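Local coordinates for protein aldehyde reductase YahK (Escherichia coli, PDB 1UUF) that reduces a wide range of aldehydes to their primary alcohols with NADPH, as a zinc-dependent member of the alcohol dehydrogenase family, at residues D342-N345 and E346-R350. Numbering follows the deposited sequence.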
loop_
_atom_site.group_PDB
_atom_site.type_symbol
_atom_site.label_atom_id
_atom_site.label_comp_id
_atom_site.label_asym_id
_atom_site.label_seq_id
_atom_site.Cartn_x
_atom_site.Cartn_y
_atom_site.Cartn_z
ATOM N N ASP A 342 6.445 -31.090 26.735
ATOM C CA ASP A 342 5.465 -32.103 26.352
ATOM C C ASP A 342 4.029 -31.589 26.347
ATOM O O ASP A 342 3.088 -32.363 26.171
ATOM C CB ASP A 342 5.563 -33.320 27.276
ATOM C CG ASP A 342 5.451 -32.951 28.742
ATOM O OD1 ASP A 342 4.513 -32.211 29.105
ATOM O OD2 ASP A 342 6.302 -33.411 29.534
ATOM N N GLN A 343 3.864 -30.283 26.533
ATOM C CA GLN A 343 2.536 -29.673 26.556
ATOM C C GLN A 343 2.279 -28.796 25.334
ATOM O O GLN A 343 1.277 -28.087 25.267
ATOM C CB GLN A 343 2.378 -28.838 27.832
ATOM C CG GLN A 343 2.277 -29.675 29.101
ATOM C CD GLN A 343 2.297 -28.842 30.370
ATOM O OE1 GLN A 343 1.756 -29.251 31.398
ATOM N NE2 GLN A 343 2.934 -27.678 30.311
ATOM N N ILE A 344 3.175 -28.858 24.355
ATOM C CA ILE A 344 3.019 -28.023 23.172
ATOM C C ILE A 344 1.765 -28.312 22.352
ATOM O O ILE A 344 1.138 -27.387 21.834
ATOM C CB ILE A 344 4.263 -28.116 22.262
ATOM C CG1 ILE A 344 5.523 -27.849 23.086
ATOM C CG2 ILE A 344 4.169 -27.079 21.158
ATOM C CD1 ILE A 344 6.816 -28.069 22.331
ATOM N N ASN A 345 1.382 -29.582 22.236
ATOM C CA ASN A 345 0.186 -29.918 21.470
ATOM C C ASN A 345 -1.049 -29.272 22.096
ATOM O O ASN A 345 -1.900 -28.731 21.390
ATOM C CB ASN A 345 -0.001 -31.436 21.403
ATOM C CG ASN A 345 1.098 -32.118 20.619
ATOM O OD1 ASN A 345 1.290 -31.848 19.429
ATOM N ND2 ASN A 345 1.829 -33.005 21.279
ATOM N N GLU A 346 -1.136 -29.326 23.423
ATOM C CA GLU A 346 -2.261 -28.731 24.137
ATOM C C GLU A 346 -2.202 -27.215 23.989
ATOM O O GLU A 346 -3.231 -26.545 23.922
ATOM C CB GLU A 346 -2.217 -29.103 25.625
ATOM C CG GLU A 346 -2.324 -30.597 25.915
ATOM C CD GLU A 346 -0.975 -31.296 25.929
ATOM O OE1 GLU A 346 -0.263 -31.259 24.904
ATOM O OE2 GLU A 346 -0.626 -31.884 26.976
ATOM N N ALA A 347 -0.987 -26.681 23.939
ATOM C CA ALA A 347 -0.785 -25.246 23.784
ATOM C C ALA A 347 -1.347 -24.787 22.441
ATOM O O ALA A 347 -2.020 -23.763 22.360
ATOM C CB ALA A 347 0.700 -24.916 23.876
ATOM N N TYR A 348 -1.079 -25.549 21.386
ATOM C CA TYR A 348 -1.585 -25.191 20.067
ATOM C C TYR A 348 -3.102 -25.063 20.098
ATOM O O TYR A 348 -3.662 -24.092 19.589
ATOM C CB TYR A 348 -1.195 -26.237 19.017
ATOM C CG TYR A 348 0.270 -26.255 18.628
ATOM C CD1 TYR A 348 1.067 -25.119 18.758
ATOM C CD2 TYR A 348 0.844 -27.401 18.078
ATOM C CE1 TYR A 348 2.406 -25.126 18.347
ATOM C CE2 TYR A 348 2.175 -27.419 17.664
ATOM C CZ TYR A 348 2.951 -26.279 17.802
ATOM O OH TYR A 348 4.263 -26.298 17.390
ATOM N N GLU A 349 -3.760 -26.047 20.702
ATOM C CA GLU A 349 -5.217 -26.052 20.795
ATOM C C GLU A 349 -5.730 -24.759 21.417
ATOM O O GLU A 349 -6.658 -24.138 20.902
ATOM C CB GLU A 349 -5.687 -27.250 21.622
ATOM C CG GLU A 349 -5.119 -28.588 21.166
ATOM C CD GLU A 349 -5.515 -28.952 19.744
ATOM O OE1 GLU A 349 -5.012 -29.975 19.234
ATOM O OE2 GLU A 349 -6.329 -28.222 19.138
ATOM N N ARG A 350 -5.116 -24.352 22.524
ATOM C CA ARG A 350 -5.519 -23.130 23.206
ATOM C C ARG A 350 -5.232 -21.890 22.362
ATOM O O ARG A 350 -6.013 -20.940 22.356
ATOM C CB ARG A 350 -4.809 -23.029 24.559
ATOM C CG ARG A 350 -5.270 -24.074 25.570
ATOM C CD ARG A 350 -4.529 -23.950 26.892
ATOM N NE ARG A 350 -4.621 -22.600 27.444
ATOM C CZ ARG A 350 -3.918 -22.171 28.486
ATOM N NH1 ARG A 350 -3.069 -22.989 29.099
ATOM N NH2 ARG A 350 -4.047 -20.918 28.904
HETATM O O HOH W 1 1.797 -32.182 23.905
HETATM O O HOH W 2 0.994 -33.093 28.512
#
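Ile344 and Tyr348 run side by side, one turn apart at the start of helix 344-352, the helix of the beta-alpha-beta crossover that links parallel strands 336-339 and 359-363. With CG2 anti to the backbone N, the isoleucine sets this methyl over the tyrosine ring in a CH-pi contact, 4.0 Å from CG2 to the ring centroid and 24° off its normal. Ile344 O also sits above a ring face, near the rim, while accepting the hydrogen bond from Tyr348 N at 2.9 Å. The ring packs on Leu64 and Val67 of helix 61-68, which carries on from the loop bearing the zinc ligand Cys60, and its OH bonds to Tyr149 OH. An alanine in place of Tyr348 would probably leave Ile344 CG2 without its ring, open a gap against Leu64 and Val67, and strip Tyr149 of its hydroxyl mate.

At the N-terminal end of the helix, Gln343 is the N-cap, its O accepting the hydrogen bond from Ala347 N at 3.0 Å in the carbonyl plane. Glu346, bent at chi2 (89°), folds its carboxylate back toward this end, where two waters bridge it to Asp342 O. Asn345 OD1 takes a hydrogen bond from Leu35 N. One of the waters donates to Glu346 OE1 at 2.5 Å and accepts from both Asn345 N and Asn345 ND2.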